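Local coordinates for protein carbohydrate binding module (Escherichia coli, PDB 2XFD) that binds carbohydrate chains through a calcium-dependent site, here occupied by cellobiose, as a xylan-binding-type module of family CBM60, at residues E16-Q21 with Q28-T33. Numbering follows the deposited sequence.
Sequences ESVSLQ and QTWTLT
Val18 and Trp30 form the central hydrogen-bonded pair of an antiparallel beta hairpin, joined by Val18 N to Trp30 O (3.0 Å) and Trp30 N to Val18 O (2.9 Å). Leu20 N donates to Gln28 O, and beyond the last bridge Leu32 N continues the ladder to Glu16 O with a nearly straight bond (170° at the hydrogen). Thr29 CA also approaches Val18 O in a CA-H...O contact.

On the face of Val18, Leu20, Gln28 and Trp30, apolar groups meet, joined by Leu32 from just beyond the strand. The side chains of Val18 and Leu32 cross at about a right angle, CG1 of Val18 meeting CD1 of Leu32 at 3.8 Å while Val18 CG2 touches Leu32 CD2. An alanine in place of Leu32 would probably open a gap beside both Val18 methyls. The Trp30 indole, its CG anti to the carbonyl carbon (chi1 -63°), brings CZ3 to within 3.9 Å of Leu20 CB; Gln28 CG lies over one ring face, offset toward the rim.

The other face is more polar: one water bridges Ser17 OG (2.7 Å) and Thr31 OG1, and Ser19 OG packs closely against the Thr29 CG2 methyl (3.1 Å).

Just before strand 17-22 the Glu16 carboxylate accepts from Gly14 N through OE1, and through OE2 from the backbone N of Val12, Asn13 and Asp61, a calcium-site residue. Within the four-stranded antiparallel sheet, strand 25-31 is outermost and strand 17-22 pairs on its other side with strand 48-53. Val18 and Leu32 rest on Val62 of strand 62-69, and Trp30 meets Tyr39 and Ala41 of strand 37-42, packing the hairpin against the second sheet.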
loop_
_atom_site.group_PDB
_atom_site.type_symbol
_atom_site.label_atom_id
_atom_site.label_comp_id
_atom_site.label_asym_id
_atom_site.label_seq_id
_atom_site.Cartn_x
_atom_site.Cartn_y
_atom_site.Cartn_z
ATOM N N GLU A 16 4.878 5.935 9.877
ATOM C CA GLU A 16 4.253 4.800 9.295
ATOM C C GLU A 16 5.234 3.977 8.483
ATOM O O GLU A 16 6.085 4.490 7.750
ATOM C CB GLU A 16 3.074 5.207 8.425
ATOM C CG GLU A 16 1.986 5.919 9.187
ATOM C CD GLU A 16 2.124 7.419 9.372
ATOM O OE1 GLU A 16 3.198 7.991 9.040
ATOM O OE2 GLU A 16 1.102 8.050 9.845
ATOM N N SER A 17 5.059 2.630 8.568
ATOM C CA SER A 17 5.823 1.651 7.807
ATOM C C SER A 17 4.938 0.910 6.835
ATOM O O SER A 17 3.852 0.426 7.211
ATOM C CB SER A 17 6.527 0.660 8.716
ATOM O OG SER A 17 7.370 -0.211 7.979
ATOM N N VAL A 18 5.365 0.790 5.592
ATOM C CA VAL A 18 4.700 -0.027 4.610
ATOM C C VAL A 18 5.668 -1.051 4.038
ATOM O O VAL A 18 6.890 -0.844 3.944
ATOM C CB VAL A 18 4.065 0.770 3.479
ATOM C CG1 VAL A 18 2.949 1.613 4.023
ATOM C CG2 VAL A 18 5.088 1.563 2.694
ATOM N N SER A 19 5.093 -2.139 3.602
ATOM C CA SER A 19 5.795 -3.221 2.906
ATOM C C SER A 19 5.177 -3.449 1.542
ATOM O O SER A 19 3.976 -3.613 1.415
ATOM C CB SER A 19 5.678 -4.492 3.737
ATOM O OG SER A 19 6.375 -4.365 4.955
ATOM N N LEU A 20 6.040 -3.511 0.553
ATOM C CA LEU A 20 5.664 -3.998 -0.779
ATOM C C LEU A 20 5.824 -5.525 -0.768
ATOM O O LEU A 20 6.938 -5.994 -0.501
ATOM C CB LEU A 20 6.597 -3.391 -1.838
ATOM C CG LEU A 20 6.368 -3.911 -3.227
ATOM C CD1 LEU A 20 5.008 -3.622 -3.814
ATOM C CD2 LEU A 20 7.449 -3.353 -4.146
ATOM N N GLN A 21 4.762 -6.229 -1.048
ATOM C CA GLN A 21 4.751 -7.693 -1.022
ATOM C C GLN A 21 4.364 -8.239 -2.383
ATOM O O GLN A 21 3.507 -7.639 -3.055
ATOM C CB GLN A 21 3.758 -8.178 0.025
ATOM C CG GLN A 21 4.024 -7.655 1.411
ATOM C CD GLN A 21 2.922 -8.058 2.381
ATOM O OE1 GLN A 21 1.742 -7.997 2.082
ATOM N NE2 GLN A 21 3.318 -8.371 3.552
ATOM N N GLN A 28 10.318 -5.130 -0.145
ATOM C CA GLN A 28 11.004 -3.987 0.456
ATOM C C GLN A 28 10.056 -3.376 1.465
ATOM O O GLN A 28 8.846 -3.406 1.277
ATOM C CB GLN A 28 11.399 -2.970 -0.590
ATOM C CG GLN A 28 12.280 -1.788 -0.117
ATOM C CD GLN A 28 13.534 -2.236 0.525
ATOM O OE1 GLN A 28 14.501 -2.384 -0.125
ATOM N NE2 GLN A 28 13.487 -2.507 1.797
ATOM N N THR A 29 10.602 -2.818 2.533
ATOM C CA THR A 29 9.870 -2.033 3.499
ATOM C C THR A 29 10.422 -0.605 3.490
ATOM O O THR A 29 11.625 -0.413 3.285
ATOM C CB THR A 29 9.961 -2.674 4.860
ATOM O OG1 THR A 29 11.237 -2.600 5.422
ATOM C CG2 THR A 29 9.434 -4.061 4.825
ATOM N N TRP A 30 9.556 0.359 3.760
ATOM C CA TRP A 30 9.876 1.765 3.828
ATOM C C TRP A 30 9.190 2.412 4.999
ATOM O O TRP A 30 8.042 2.093 5.310
ATOM C CB TRP A 30 9.482 2.469 2.542
ATOM C CG TRP A 30 10.194 2.000 1.339
ATOM C CD1 TRP A 30 11.487 2.281 0.990
ATOM C CD2 TRP A 30 9.663 1.271 0.228
ATOM N NE1 TRP A 30 11.817 1.744 -0.203
ATOM C CE2 TRP A 30 10.697 1.137 -0.706
ATOM C CE3 TRP A 30 8.387 0.755 -0.080
ATOM C CZ2 TRP A 30 10.510 0.514 -1.933
ATOM C CZ3 TRP A 30 8.209 0.113 -1.284
ATOM C CH2 TRP A 30 9.273 0.051 -2.220
ATOM N N THR A 31 9.846 3.388 5.585
ATOM C CA THR A 31 9.178 4.346 6.434
ATOM C C THR A 31 8.745 5.536 5.577
ATOM O O THR A 31 9.501 5.990 4.729
ATOM C CB THR A 31 10.135 4.851 7.557
ATOM O OG1 THR A 31 10.665 3.758 8.269
ATOM C CG2 THR A 31 9.387 5.775 8.525
ATOM N N LEU A 32 7.513 5.990 5.751
ATOM C CA LEU A 32 6.937 7.065 4.973
ATOM C C LEU A 32 7.157 8.426 5.604
ATOM O O LEU A 32 7.376 8.528 6.813
ATOM C CB LEU A 32 5.468 6.814 4.725
ATOM C CG LEU A 32 5.122 5.502 3.988
ATOM C CD1 LEU A 32 3.663 5.373 3.806
ATOM C CD2 LEU A 32 5.828 5.391 2.670
ATOM N N THR A 33 7.078 9.459 4.777
ATOM C CA THR A 33 7.001 10.817 5.286
ATOM C C THR A 33 5.553 11.280 5.213
ATOM O O THR A 33 4.700 10.581 4.695
ATOM C CB THR A 33 7.922 11.712 4.419
ATOM O OG1 THR A 33 7.305 11.803 3.115
ATOM C CG2 THR A 33 9.344 11.247 4.381
HETATM O O HOH W 1 9.806 0.997 8.253
#